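Local coordinates for protein phytochromobilin synthase (Solanum lycopersicum, PDB 6KME) that binds biliverdin IX alpha and probably reduces it to phytochromobilin with electrons from ferredoxin, at residues A[82-87]-A[261-265]; A[95-101]-A[113-119]. The protein carries 1 engineered substitution. One frame throughout, in Å; residues are numbered along the deposited sequence.

Contact 1: residues A[82-87]-A[261-265]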
loop_
_atom_site.group_PDB
_atom_site.type_symbol
_atom_site.label_atom_id
_atom_site.label_comp_id
_atom_site.label_asym_id
_atom_site.label_seq_id
_atom_site.Cartn_x
_atom_site.Cartn_y
_atom_site.Cartn_z
ATOM N N ARG A 82 -8.484 -11.196 -2.871
ATOM C CA ARG A 82 -8.835 -10.848 -4.245
ATOM C C ARG A 82 -7.593 -10.743 -5.129
ATOM O O ARG A 82 -7.592 -11.209 -6.277
ATOM C CB ARG A 82 -9.624 -9.532 -4.262
ATOM C CG ARG A 82 -10.187 -9.141 -5.624
ATOM C CD ARG A 82 -10.939 -7.831 -5.578
ATOM N NE ARG A 82 -10.060 -6.687 -5.278
ATOM C CZ ARG A 82 -9.260 -6.092 -6.155
ATOM N NH1 ARG A 82 -9.208 -6.528 -7.408
ATOM N NH2 ARG A 82 -8.510 -5.053 -5.781
ATOM N N LEU A 83 -6.526 -10.138 -4.618
ATOM C CA LEU A 83 -5.339 -9.895 -5.438
ATOM C C LEU A 83 -4.135 -9.700 -4.537
ATOM O O LEU A 83 -4.138 -8.816 -3.675
ATOM C CB LEU A 83 -5.525 -8.669 -6.343
ATOM C CG LEU A 83 -4.277 -8.331 -7.164
ATOM C CD1 LEU A 83 -3.825 -9.532 -8.035
ATOM C CD2 LEU A 83 -4.511 -7.087 -8.019
ATOM N N LEU A 84 -3.116 -10.522 -4.732
ATOM C CA LEU A 84 -1.802 -10.310 -4.148
ATOM C C LEU A 84 -0.863 -10.032 -5.310
ATOM O O LEU A 84 -0.717 -10.878 -6.196
ATOM C CB LEU A 84 -1.338 -11.539 -3.366
ATOM C CG LEU A 84 0.015 -11.491 -2.655
ATOM C CD1 LEU A 84 -0.055 -10.505 -1.522
ATOM C CD2 LEU A 84 0.378 -12.889 -2.113
ATOM N N ARG A 85 -0.239 -8.849 -5.324
ATOM C CA ARG A 85 0.542 -8.474 -6.496
ATOM C C ARG A 85 1.790 -7.701 -6.083
ATOM O O ARG A 85 1.804 -6.974 -5.080
ATOM C CB ARG A 85 -0.318 -7.684 -7.507
ATOM C CG ARG A 85 -0.253 -6.155 -7.416
ATOM C CD ARG A 85 -0.942 -5.618 -6.169
ATOM N NE ARG A 85 -0.997 -4.144 -6.119
ATOM C CZ ARG A 85 -0.005 -3.360 -5.699
ATOM N NH1 ARG A 85 1.145 -3.895 -5.323
ATOM N NH2 ARG A 85 -0.164 -2.035 -5.658
ATOM N N SER A 86 2.855 -7.897 -6.859
ATOM C CA SER A 86 4.116 -7.217 -6.617
ATOM C C SER A 86 4.648 -6.616 -7.910
ATOM O O SER A 86 4.511 -7.196 -8.996
ATOM C CB SER A 86 5.167 -8.161 -6.025
ATOM O OG SER A 86 5.513 -9.168 -6.953
ATOM N N LEU A 87 5.242 -5.439 -7.777
ATOM C CA LEU A 87 6.051 -4.822 -8.818
ATOM C C LEU A 87 7.427 -4.621 -8.215
ATOM O O LEU A 87 7.547 -4.073 -7.115
ATOM C CB LEU A 87 5.456 -3.493 -9.287
ATOM C CG LEU A 87 6.371 -2.594 -10.139
ATOM C CD1 LEU A 87 6.685 -3.237 -11.500
ATOM C CD2 LEU A 87 5.761 -1.213 -10.332
ATOM N N PHE A 261 -3.260 -3.089 -13.101
ATOM C CA PHE A 261 -2.446 -4.035 -12.336
ATOM C C PHE A 261 -2.285 -3.579 -10.890
ATOM O O PHE A 261 -2.815 -4.239 -9.988
ATOM C CB PHE A 261 -1.090 -4.270 -13.012
ATOM C CG PHE A 261 -0.206 -5.225 -12.262
ATOM C CD1 PHE A 261 -0.412 -6.600 -12.360
ATOM C CD2 PHE A 261 0.796 -4.749 -11.412
ATOM C CE1 PHE A 261 0.381 -7.487 -11.659
ATOM C CE2 PHE A 261 1.599 -5.627 -10.710
ATOM C CZ PHE A 261 1.391 -7.005 -10.828
ATOM N N LEU A 262 -1.581 -2.471 -10.632
ATOM C CA LEU A 262 -1.278 -2.104 -9.250
ATOM C C LEU A 262 -2.547 -1.859 -8.459
ATOM O O LEU A 262 -2.650 -2.266 -7.299
ATOM C CB LEU A 262 -0.389 -0.852 -9.209
ATOM C CG LEU A 262 1.021 -1.042 -9.786
ATOM C CD1 LEU A 262 1.730 0.294 -9.861
ATOM C CD2 LEU A 262 1.831 -2.035 -8.926
ATOM N N PHE A 263 -3.519 -1.174 -9.056
ATOM C CA PHE A 263 -4.768 -0.886 -8.370
ATOM C C PHE A 263 -5.930 -1.463 -9.148
ATOM O O PHE A 263 -7.016 -0.890 -9.213
ATOM C CB PHE A 263 -4.873 0.612 -8.090
ATOM C CG PHE A 263 -3.680 1.091 -7.326
ATOM C CD1 PHE A 263 -3.461 0.629 -6.035
ATOM C CD2 PHE A 263 -2.702 1.847 -7.935
ATOM C CE1 PHE A 263 -2.322 0.991 -5.337
ATOM C CE2 PHE A 263 -1.561 2.221 -7.248
ATOM C CZ PHE A 263 -1.370 1.790 -5.950
ATOM N N ASN A 264 -5.680 -2.635 -9.740
ATOM C CA ASN A 264 -6.725 -3.448 -10.347
ATOM C C ASN A 264 -7.938 -3.497 -9.429
ATOM O O ASN A 264 -7.809 -3.705 -8.218
ATOM C CB ASN A 264 -6.187 -4.860 -10.609
ATOM C CG ASN A 264 -7.245 -5.798 -11.145
ATOM O OD1 ASN A 264 -7.994 -6.393 -10.380
ATOM N ND2 ASN A 264 -7.300 -5.948 -12.462
ATOM N N GLY A 265 -9.109 -3.259 -10.005
ATOM C CA GLY A 265 -10.339 -3.109 -9.262
ATOM C C GLY A 265 -10.892 -1.698 -9.286
ATOM O O GLY A 265 -12.088 -1.508 -9.013
#
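R85 and L262 have the closest CA atoms, 7.2 Å apart, and since no backbone hydrogen bond crosses between residues 82-87 of strand 81-91 and the end of helix 251-262, side chains bridge the two. They seat the C-terminal end of that helix against the central antiparallel sheet, where R82 and L83, both facing F103, form a classic beta bulge. The central grip is side-on: R85 turns NE (2.8 Å) and NH2 (3.0 Å) to the same acceptor, L262 O. NE lies in the carbonyl plane on a lone pair, at a C=O...N angle of 125°, whereas NH2 approaches tilted from that plane; NH1 of the same group pairs with D99. L262 CD2 covers one face of this guanidinium, and F263 CE1 meets its edge. Nearer the backbone, R85 CG sits off-centre over the F261 ring, 4.2 Å from its centroid, as a CH-pi contact. R82 works end-on, its NH2 bonding N264 O at 2.9 Å and its NH1 reaching N264 OD1 at 3.2 Å. The chain of R82 is extended until a bend at chi3 (66°) turns its end toward N264; guanidinium and amide planes are 14° apart. Q228 takes a further hydrogen bond from R82 NH2, while N264 ND2 bonds K260 O. Between the two arginines L83 CD2 lies 3.8 Å from N264 CB; beyond R85, L87 CB packs 3.9 Å from L262 CD2. F263 is the first residue to leave helical geometry, so the positive R85 is probably favourable at the negative end of the helix dipole, though D99 partly offsets its charge.

Contact 2: residues A[95-101]-A[113-119]. With BLA (biliverdine IX alpha), chain B.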
loop_
_atom_site.group_PDB
_atom_site.type_symbol
_atom_site.label_atom_id
_atom_site.label_comp_id
_atom_site.label_asym_id
_atom_site.label_seq_id
_atom_site.Cartn_x
_atom_site.Cartn_y
_atom_site.Cartn_z
ATOM N N MET A 95 18.747 2.313 -8.355
ATOM C CA MET A 95 17.337 2.355 -8.007
ATOM C C MET A 95 16.817 0.949 -7.744
ATOM O O MET A 95 17.014 0.038 -8.554
ATOM C CB MET A 95 16.521 3.005 -9.118
ATOM C CG MET A 95 15.024 3.032 -8.796
ATOM S SD MET A 95 14.018 3.943 -9.992
ATOM C CE MET A 95 13.956 2.775 -11.342
ATOM N N GLN A 96 16.149 0.777 -6.605
ATOM C CA GLN A 96 15.435 -0.450 -6.280
ATOM C C GLN A 96 14.062 -0.067 -5.742
ATOM O O GLN A 96 13.963 0.773 -4.840
ATOM C CB GLN A 96 16.194 -1.288 -5.242
ATOM C CG GLN A 96 17.658 -1.524 -5.580
ATOM C CD GLN A 96 17.847 -2.687 -6.531
ATOM O OE1 GLN A 96 17.008 -3.586 -6.601
ATOM N NE2 GLN A 96 18.951 -2.678 -7.273
ATOM N N VAL A 97 13.014 -0.662 -6.298
ATOM C CA VAL A 97 11.647 -0.333 -5.919
ATOM C C VAL A 97 10.880 -1.619 -5.633
ATOM O O VAL A 97 11.016 -2.608 -6.363
ATOM C CB VAL A 97 10.925 0.482 -7.012
ATOM C CG1 VAL A 97 9.509 0.785 -6.566
ATOM C CG2 VAL A 97 11.694 1.777 -7.339
ATOM N N LEU A 98 10.072 -1.596 -4.571
ATOM C CA LEU A 98 9.100 -2.639 -4.277
ATOM C C LEU A 98 7.738 -1.997 -4.043
ATOM O O LEU A 98 7.610 -1.080 -3.225
ATOM C CB LEU A 98 9.509 -3.469 -3.043
ATOM C CG LEU A 98 8.493 -4.562 -2.636
ATOM C CD1 LEU A 98 8.439 -5.667 -3.688
ATOM C CD2 LEU A 98 8.815 -5.154 -1.253
ATOM N N ASP A 99 6.726 -2.467 -4.772
ATOM C CA ASP A 99 5.320 -2.220 -4.452
ATOM C C ASP A 99 4.661 -3.585 -4.322
ATOM O O ASP A 99 4.452 -4.272 -5.327
ATOM C CB ASP A 99 4.612 -1.377 -5.518
ATOM C CG ASP A 99 3.152 -1.008 -5.124
ATOM O OD1 ASP A 99 2.534 -1.737 -4.315
ATOM O OD2 ASP A 99 2.629 0.020 -5.619
ATOM N N PHE A 100 4.321 -3.950 -3.088
ATOM C CA PHE A 100 3.745 -5.239 -2.732
ATOM C C PHE A 100 2.474 -4.964 -1.939
ATOM O O PHE A 100 2.515 -4.221 -0.954
ATOM C CB PHE A 100 4.763 -6.046 -1.908
ATOM C CG PHE A 100 4.306 -7.421 -1.544
ATOM C CD1 PHE A 100 3.539 -7.633 -0.409
ATOM C CD2 PHE A 100 4.652 -8.508 -2.336
ATOM C CE1 PHE A 100 3.114 -8.922 -0.074
ATOM C CE2 PHE A 100 4.219 -9.785 -2.016
ATOM C CZ PHE A 100 3.454 -9.987 -0.883
ATOM N N ALA A 101 1.344 -5.525 -2.378
ATOM C CA ALA A 101 0.069 -5.292 -1.707
ATOM C C ALA A 101 -0.790 -6.551 -1.727
ATOM O O ALA A 101 -0.721 -7.364 -2.654
ATOM C CB ALA A 101 -0.728 -4.146 -2.357
ATOM N N PHE A 113 -2.695 -5.029 3.142
ATOM C CA PHE A 113 -1.262 -5.025 3.389
ATOM C C PHE A 113 -0.584 -4.179 2.325
ATOM O O PHE A 113 -0.882 -4.307 1.137
ATOM C CB PHE A 113 -0.666 -6.440 3.397
ATOM C CG PHE A 113 0.803 -6.454 3.764
ATOM C CD1 PHE A 113 1.197 -6.459 5.103
ATOM C CD2 PHE A 113 1.788 -6.395 2.776
ATOM C CE1 PHE A 113 2.562 -6.425 5.454
ATOM C CE2 PHE A 113 3.141 -6.359 3.111
ATOM C CZ PHE A 113 3.531 -6.381 4.457
ATOM N N CYS A 114 0.339 -3.316 2.754
ATOM C CA CYS A 114 0.913 -2.290 1.889
ATOM C C CYS A 114 2.403 -2.146 2.186
ATOM O O CYS A 114 2.781 -1.815 3.315
ATOM C CB CYS A 114 0.173 -0.965 2.101
ATOM S SG CYS A 114 0.906 0.489 1.308
ATOM N N ALA A 115 3.250 -2.402 1.186
ATOM C CA ALA A 115 4.693 -2.163 1.294
ATOM C C ALA A 115 5.141 -1.428 0.040
ATOM O O ALA A 115 5.067 -1.976 -1.068
ATOM C CB ALA A 115 5.477 -3.462 1.468
ATOM N N ASN A 116 5.591 -0.185 0.213
ATOM C CA ASN A 116 6.027 0.678 -0.887
ATOM C C ASN A 116 7.410 1.218 -0.532
ATOM O O ASN A 116 7.543 2.163 0.258
ATOM C CB ASN A 116 5.032 1.807 -1.135
ATOM C CG ASN A 116 3.819 1.345 -1.907
ATOM O OD1 ASN A 116 2.895 0.767 -1.338
ATOM N ND2 ASN A 116 3.821 1.579 -3.208
ATOM N N PHE A 117 8.445 0.612 -1.109
ATOM C CA PHE A 117 9.829 0.953 -0.795
ATOM C C PHE A 117 10.467 1.600 -2.014
ATOM O O PHE A 117 10.565 0.964 -3.070
ATOM C CB PHE A 117 10.629 -0.286 -0.406
ATOM C CG PHE A 117 10.065 -1.068 0.755
ATOM C CD1 PHE A 117 9.075 -0.544 1.580
ATOM C CD2 PHE A 117 10.561 -2.327 1.032
ATOM C CE1 PHE A 117 8.574 -1.279 2.649
ATOM C CE2 PHE A 117 10.063 -3.073 2.109
ATOM C CZ PHE A 117 9.074 -2.536 2.914
ATOM N N PHE A 118 10.915 2.843 -1.877
ATOM C CA PHE A 118 11.639 3.503 -2.955
ATOM C C PHE A 118 13.075 3.772 -2.511
ATOM O O PHE A 118 13.319 4.609 -1.630
ATOM C CB PHE A 118 10.957 4.795 -3.397
ATOM C CG PHE A 118 11.718 5.504 -4.472
ATOM C CD1 PHE A 118 11.696 5.031 -5.782
ATOM C CD2 PHE A 118 12.510 6.596 -4.171
ATOM C CE1 PHE A 118 12.432 5.673 -6.780
ATOM C CE2 PHE A 118 13.242 7.239 -5.161
ATOM C CZ PHE A 118 13.197 6.775 -6.468
ATOM N N THR A 119 14.024 3.097 -3.157
ATOM C CA THR A 119 15.421 3.120 -2.753
ATOM C C THR A 119 16.311 3.582 -3.901
ATOM O O THR A 119 16.094 3.221 -5.061
ATOM C CB THR A 119 15.839 1.723 -2.259
ATOM O OG1 THR A 119 15.053 1.385 -1.103
ATOM C CG2 THR A 119 17.308 1.678 -1.905
HETATM C CHA BLA B . 7.469 9.585 -1.755
HETATM N NA BLA B . 5.611 7.886 -1.136
HETATM C C1A BLA B . 6.277 9.107 -0.942
HETATM C C2A BLA B . 5.600 9.806 0.151
HETATM C C3A BLA B . 4.498 8.949 0.594
HETATM C C4A BLA B . 4.526 7.768 -0.220
HETATM C CMA BLA B . 3.483 9.183 1.716
HETATM C CAA BLA B . 6.036 11.216 0.640
HETATM C CBA BLA B . 5.474 12.256 -0.292
HETATM C CGA BLA B . 4.047 12.715 0.183
HETATM O O1A BLA B . 4.063 13.062 1.327
HETATM O O2A BLA B . 3.217 12.644 -0.675
HETATM C CHB BLA B . 3.613 6.536 -0.156
HETATM N NB BLA B . 1.390 7.450 0.201
HETATM C C1B BLA B . 2.233 6.361 -0.117
HETATM C C2B BLA B . 1.271 5.119 0.117
HETATM C C3B BLA B . -0.039 5.557 0.272
HETATM C C4B BLA B . 0.011 7.087 0.277
HETATM C CMB BLA B . 1.790 3.710 -0.102
HETATM O OB BLA B . -0.872 7.928 0.297
HETATM C CAB BLA B . -1.424 5.002 0.493
HETATM C CBB BLA B . -2.691 5.471 0.568
HETATM N NC BLA B . 7.069 5.102 -4.557
HETATM C C1C BLA B . 6.406 3.859 -4.672
HETATM C C2C BLA B . 6.832 3.290 -6.033
HETATM C C3C BLA B . 7.702 4.213 -6.614
HETATM C C4C BLA B . 7.879 5.422 -5.664
HETATM C CMC BLA B . 6.269 1.932 -6.469
HETATM O OC BLA B . 5.688 3.514 -3.747
HETATM C CAC BLA B . 8.358 4.074 -7.942
HETATM C CBC BLA B . 7.981 3.508 -9.110
HETATM C CHD BLA B . 8.566 6.607 -5.675
HETATM N ND BLA B . 7.735 7.838 -3.552
HETATM C C1D BLA B . 8.474 7.728 -4.656
HETATM C C2D BLA B . 9.357 8.941 -4.886
HETATM C C3D BLA B . 9.118 9.810 -3.838
HETATM C C4D BLA B . 8.053 9.133 -2.927
HETATM C CMD BLA B . 10.269 9.009 -6.098
HETATM C CAD BLA B . 9.682 11.191 -3.485
HETATM C CBD BLA B . 9.201 12.299 -4.402
HETATM C CGD BLA B . 7.664 12.683 -4.248
HETATM O O1D BLA B . 7.104 12.709 -5.329
HETATM O O2D BLA B . 7.317 12.885 -3.091
HETATM O O HOH W 1 1.179 -1.083 -2.134
#
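Q96 to A101 run antiparallel to C114 to T119, with strand axes 4.7 Å apart at closest and N-to-C directions 172° from each other. Three hydrogen-bonded pairs, Q96-T119, L98-F117 and F100-A115, each contribute two backbone bonds, among them F117 N to L98 O at 2.8 Å. Between them lie the non-hydrogen-bonded pairs V97-F118, D99-N116 and A101-C114, whose CB atoms project from the opposite face. On the L98 side, L98 CD2 runs alongside F117, 4.0 Å from its CD2, and the F100 and F113 rings meet edge against edge; helices 34-47 and 188-211 pack over this face. The two strands form a beta hairpin in the middle of the seven-stranded antiparallel sheet of the bilin reductase fold, and its other face forms part of the biliverdin pocket. There N116 ND2 donates to biliverdin OC at 2.7 Å. With chi1 at -78°, N116 CG stands beside its own backbone N, and the amide lies next to D99. One water donates both to D99 OD1 (2.6 Å) and to N116 OD1 (2.6 Å); R85 and R235 are further partners of D99 OD1 and N116 OD1, respectively. F118 lays one ring face against the pigment, with methyl CMD 3.5 Å above the ring plane and offset toward the rim. V97 CG2 comes obliquely to the same ring, 3.6 Å from CD1, and M95 SD adds an oblique Met-aromatic contact near CE1. Putting an alanine at F118 would probably leave CMD without its aromatic cover and open a gap beside V97 CG2 and M95 SD. V97 CG1 touches methyl CMC, and C114 SG lies against methyl CMB.

In the fold
The centres of contacts 1 and 2 lie about 13 Å apart; both reach the same sheet, through neighbouring strands 81-91 and 96-104, and along the chain contact 2 is nested inside the loop that contact 1 closes. Their most direct connection is the salt bridge from R85 NH1 to D99 OD1, at 2.8 Å. It links the helix end held in 261-265 to a residue lining the biliverdin pocket, so R85 is second-shell to the ligand. A probable backbone hydrogen bond, L87 N to D99 O at 2.8 Å, ties the strands beside it. On the other face, L84 CD1 packs 3.6 Å from F100 CZ. The side chain of L87 is about 5 Å from the bound biliverdin, nearest atoms.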